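Local coordinates for esterase (Thermotoga maritima, PDB 3DOH), which probably hydrolyses carboxylic ester bonds as a heat-stable esterase that joins an immunoglobulin-like domain to an alpha/beta-hydrolase domain, at residues A246-K249 with I250-L254; T277-A280 with I281-P285. All coordinates share one frame; numbering follows the deposited sequence.

Contact 1: A246-K249 with I250-L254; sequences AVIK and IIRKL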
# COMPACT_ATOMS: atom_id res chain seq x y z
N ALA A 246 2.07 13.12 54.59
CA ALA A 246 1.28 14.27 54.42
C ALA A 246 -0.10 13.83 53.85
O ALA A 246 -1.12 14.08 54.50
CB ALA A 246 2.01 15.27 53.55
N VAL A 247 -0.15 13.12 52.70
CA VAL A 247 -1.42 12.62 52.10
C VAL A 247 -2.41 12.06 53.14
O VAL A 247 -3.61 12.34 53.11
CB VAL A 247 -1.16 11.54 51.03
CG1 VAL A 247 -2.45 10.92 50.51
CG2 VAL A 247 -0.34 12.11 49.90
N ILE A 248 -1.92 11.28 54.08
CA ILE A 248 -2.82 10.80 55.12
C ILE A 248 -3.52 11.93 55.89
O ILE A 248 -4.75 11.94 56.02
CB ILE A 248 -2.11 9.87 56.09
CG1 ILE A 248 -1.56 8.68 55.30
CG2 ILE A 248 -3.07 9.42 57.16
CD1 ILE A 248 -2.64 7.84 54.63
N LYS A 249 -2.73 12.89 56.35
CA LYS A 249 -3.25 14.03 57.10
C LYS A 249 -4.29 14.73 56.27
O LYS A 249 -5.28 15.21 56.78
CB LYS A 249 -2.12 14.99 57.46
CG LYS A 249 -1.18 14.44 58.51
CD LYS A 249 0.08 15.27 58.59
CE LYS A 249 1.07 14.63 59.55
NZ LYS A 249 2.40 15.36 59.61
N ILE A 250 -4.09 14.74 54.96
CA ILE A 250 -5.06 15.41 54.11
C ILE A 250 -6.35 14.59 53.88
O ILE A 250 -7.44 15.18 53.79
CB ILE A 250 -4.39 16.11 52.89
CG1 ILE A 250 -5.17 16.02 51.61
CG2 ILE A 250 -2.96 15.59 52.61
CD1 ILE A 250 -4.22 16.45 50.52
N ILE A 251 -6.25 13.26 53.86
CA ILE A 251 -7.46 12.41 53.91
C ILE A 251 -8.30 12.80 55.13
O ILE A 251 -9.53 12.95 55.05
CB ILE A 251 -7.12 10.88 53.84
CG1 ILE A 251 -6.76 10.50 52.40
CG2 ILE A 251 -8.29 10.01 54.31
CD1 ILE A 251 -5.90 9.26 52.28
N ARG A 252 -7.62 13.02 56.26
CA ARG A 252 -8.31 13.38 57.52
C ARG A 252 -8.91 14.76 57.48
O ARG A 252 -9.98 14.95 58.04
CB ARG A 252 -7.42 13.23 58.74
CG ARG A 252 -6.79 11.87 58.79
CD ARG A 252 -6.22 11.53 60.17
NE ARG A 252 -6.11 10.08 60.32
CZ ARG A 252 -4.98 9.43 60.58
NH1 ARG A 252 -3.83 10.13 60.74
NH2 ARG A 252 -4.99 8.10 60.68
N LYS A 253 -8.25 15.70 56.82
CA LYS A 253 -8.83 17.03 56.66
C LYS A 253 -10.16 16.85 55.92
O LYS A 253 -11.21 17.35 56.34
CB LYS A 253 -7.89 17.99 55.91
CG LYS A 253 -8.51 19.36 55.73
CD LYS A 253 -7.79 20.41 54.80
CE LYS A 253 -6.44 20.91 55.33
NZ LYS A 253 -6.49 21.44 56.73
N LEU A 254 -10.10 16.07 54.84
CA LEU A 254 -11.23 15.85 53.96
C LEU A 254 -12.44 15.26 54.70
O LEU A 254 -13.59 15.71 54.51
CB LEU A 254 -10.80 14.93 52.82
CG LEU A 254 -10.36 15.49 51.46
CD1 LEU A 254 -10.09 17.00 51.39
CD2 LEU A 254 -9.21 14.67 50.98

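Contact 2: T277-A280 with I281-P285; sequences TWTA and IMEFP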
# COMPACT_ATOMS: atom_id res chain seq x y z
N THR A 277 0.84 2.98 47.15
CA THR A 277 -0.40 2.31 47.51
C THR A 277 -0.10 1.16 48.44
O THR A 277 -0.74 1.02 49.48
CB THR A 277 -1.20 1.86 46.23
OG1 THR A 277 -1.47 3.02 45.44
CG2 THR A 277 -2.54 1.15 46.57
N TRP A 278 0.87 0.31 48.08
CA TRP A 278 1.17 -0.85 48.93
C TRP A 278 1.58 -0.38 50.32
O TRP A 278 1.17 -0.99 51.31
CB TRP A 278 2.32 -1.69 48.38
CG TRP A 278 1.94 -2.60 47.30
CD1 TRP A 278 2.37 -2.55 45.99
CD2 TRP A 278 1.06 -3.75 47.39
NE1 TRP A 278 1.81 -3.58 45.28
CE2 TRP A 278 1.01 -4.33 46.11
CE3 TRP A 278 0.31 -4.33 48.44
CZ2 TRP A 278 0.23 -5.48 45.83
CZ3 TRP A 278 -0.47 -5.47 48.16
CH2 TRP A 278 -0.49 -6.03 46.87
N THR A 279 2.39 0.70 50.37
CA THR A 279 2.94 1.22 51.61
C THR A 279 1.83 1.79 52.48
O THR A 279 1.72 1.47 53.66
CB THR A 279 4.08 2.26 51.35
OG1 THR A 279 5.19 1.62 50.68
CG2 THR A 279 4.58 2.90 52.67
N ALA A 280 1.00 2.65 51.87
CA ALA A 280 -0.19 3.23 52.51
C ALA A 280 -1.10 2.24 53.21
O ALA A 280 -1.48 2.44 54.36
CB ALA A 280 -0.99 4.01 51.52
N ILE A 281 -1.49 1.18 52.52
CA ILE A 281 -2.44 0.25 53.13
C ILE A 281 -1.77 -0.59 54.20
O ILE A 281 -2.41 -0.97 55.16
CB ILE A 281 -3.15 -0.65 52.08
CG1 ILE A 281 -2.14 -1.46 51.25
CG2 ILE A 281 -4.15 0.17 51.23
CD1 ILE A 281 -2.74 -2.53 50.46
N MET A 282 -0.50 -0.90 54.04
CA MET A 282 0.21 -1.71 54.99
C MET A 282 0.52 -0.91 56.26
O MET A 282 0.50 -1.45 57.39
CB MET A 282 1.50 -2.22 54.35
CG MET A 282 1.43 -3.62 53.75
SD MET A 282 2.93 -3.92 52.83
CE MET A 282 2.52 -5.40 51.92
N GLU A 283 0.79 0.38 56.10
CA GLU A 283 1.10 1.25 57.25
C GLU A 283 -0.13 1.87 57.90
O GLU A 283 -0.02 2.43 58.99
CB GLU A 283 2.09 2.34 56.87
CG GLU A 283 3.45 1.84 56.40
CD GLU A 283 4.11 0.85 57.36
OE1 GLU A 283 4.04 1.02 58.60
OE2 GLU A 283 4.71 -0.12 56.87
N PHE A 284 -1.27 1.78 57.23
CA PHE A 284 -2.52 2.34 57.75
C PHE A 284 -3.70 1.44 57.40
O PHE A 284 -4.66 1.87 56.76
CB PHE A 284 -2.75 3.74 57.19
CG PHE A 284 -1.70 4.73 57.60
CD1 PHE A 284 -1.72 5.30 58.87
CD2 PHE A 284 -0.69 5.10 56.72
CE1 PHE A 284 -0.75 6.21 59.25
CE2 PHE A 284 0.27 6.02 57.10
CZ PHE A 284 0.24 6.57 58.36
N PRO A 285 -3.62 0.18 57.82
CA PRO A 285 -4.57 -0.84 57.40
C PRO A 285 -5.98 -0.48 57.78
O PRO A 285 -6.93 -1.00 57.21
CB PRO A 285 -4.16 -2.07 58.20
CG PRO A 285 -3.15 -1.62 59.20
CD PRO A 285 -2.56 -0.38 58.68

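Contact 1: A246-K249 with I250-L254
From A246 to K249 each backbone carbonyl accepts the N-H four residues on, I250 through K253 in turn, so the whole run is regular alpha helix; I251 N lies 2.9 Å from V247 O and R252 N 3.1 Å from I248 O. On this frame the side chains sort themselves by face. I251 sends its CD1 back to the side chains of V247 and I248, four and three residues earlier, 4.2 Å from V247 CG1 and 4.3 Å from I248 CD1, a loose triangle of methyl groups. Its CG1 stands anti to the carbonyl carbon (chi1 -76°), which leaves the branch beside the backbone N and directs it toward the preceding turn. I248 meets R252 with its other branch: CG2 sits over one face of the guanidinium, off toward the rim, 3.7 Å from NH1. The arginine reaches back there with its chain extended from CG to NE, and the two side chains cross at a slant. K249, one residue on, stretches out from the helix beyond CG, and its NZ forms a salt bridge with D151. V247, I250 and I251 face the sheet: V247 touches P219, while I250 and I251 lie on L217 of strand 215-219, and I250 also reaches F149 and Y160. I248 is buried against F284 and F288 instead. With K249 and R252 at its margins and V247, I250 and I251 turned to the sheet, this is an amphipathic helix, 242-257, flanking the central sheet of an alpha/beta-hydrolase fold.

Contact 2: T277-A280 with I281-P285
The carbonyls of T277, W278 and T279 take the N-H groups of I281, M282 and E283, and this helical run of i to i+4 bonds weakens at A280. The bond from E283 N to T279 O is the shortest, at 2.8 Å, whereas the one from I281 N to T277 O is the straightest, with 166° at the hydrogen. F284 N still finds A280 O at 3.0 Å, but the angle of 122° makes that bond weak, as fits F284 being the first residue to leave helical backbone angles. The same A280 O also lies at the edge of the F284 ring, 3.6 Å from CD2.

Both threonine hydroxyls find main-chain oxygens: T277 OG1 bonds to G273 O, and T279 OG1 has hydrogen-bonding geometry to both Y275 O and F238 O, though its single proton can serve one at a time. T279 holds OG1 beside its own backbone N (chi1 -63°), which leaves CG2 to meet E283 CG at 4.0 Å. E283 bends at chi2, and its OE2 makes a salt bridge with K302; M282 O is taken by R305 NH1. On the apolar side I281 runs alongside W278, with CD1 4.1 Å from CE3, and W278 and I281 both pack on I311 of strand 311-316. This is the C-terminal end of helix 272-283, the helix of a beta-alpha-beta unit between strands 264-270 and 290-294, as follows the nucleophile strand in alpha/beta hydrolases.

Overall arrangement
Contacts 1 and 2 lie on two neighbouring helices, 242-257 and 272-283, with centres about 14 Å apart. They meet directly where I248 CG1 packs 3.7 Å from F284 CE2, so the residue just past the end of the second helix lies against the middle of the first; L244 and L245 extend this seam, touching T279 and A280, and F284, respectively. F288, in the loop that follows, touches both I248 and I281. Contact 2 adjoins the probable catalytic centre: T277 touches the likely nucleophile elbow of G269, S271 and G273, where S271 probably forms a triad with H359 and D319.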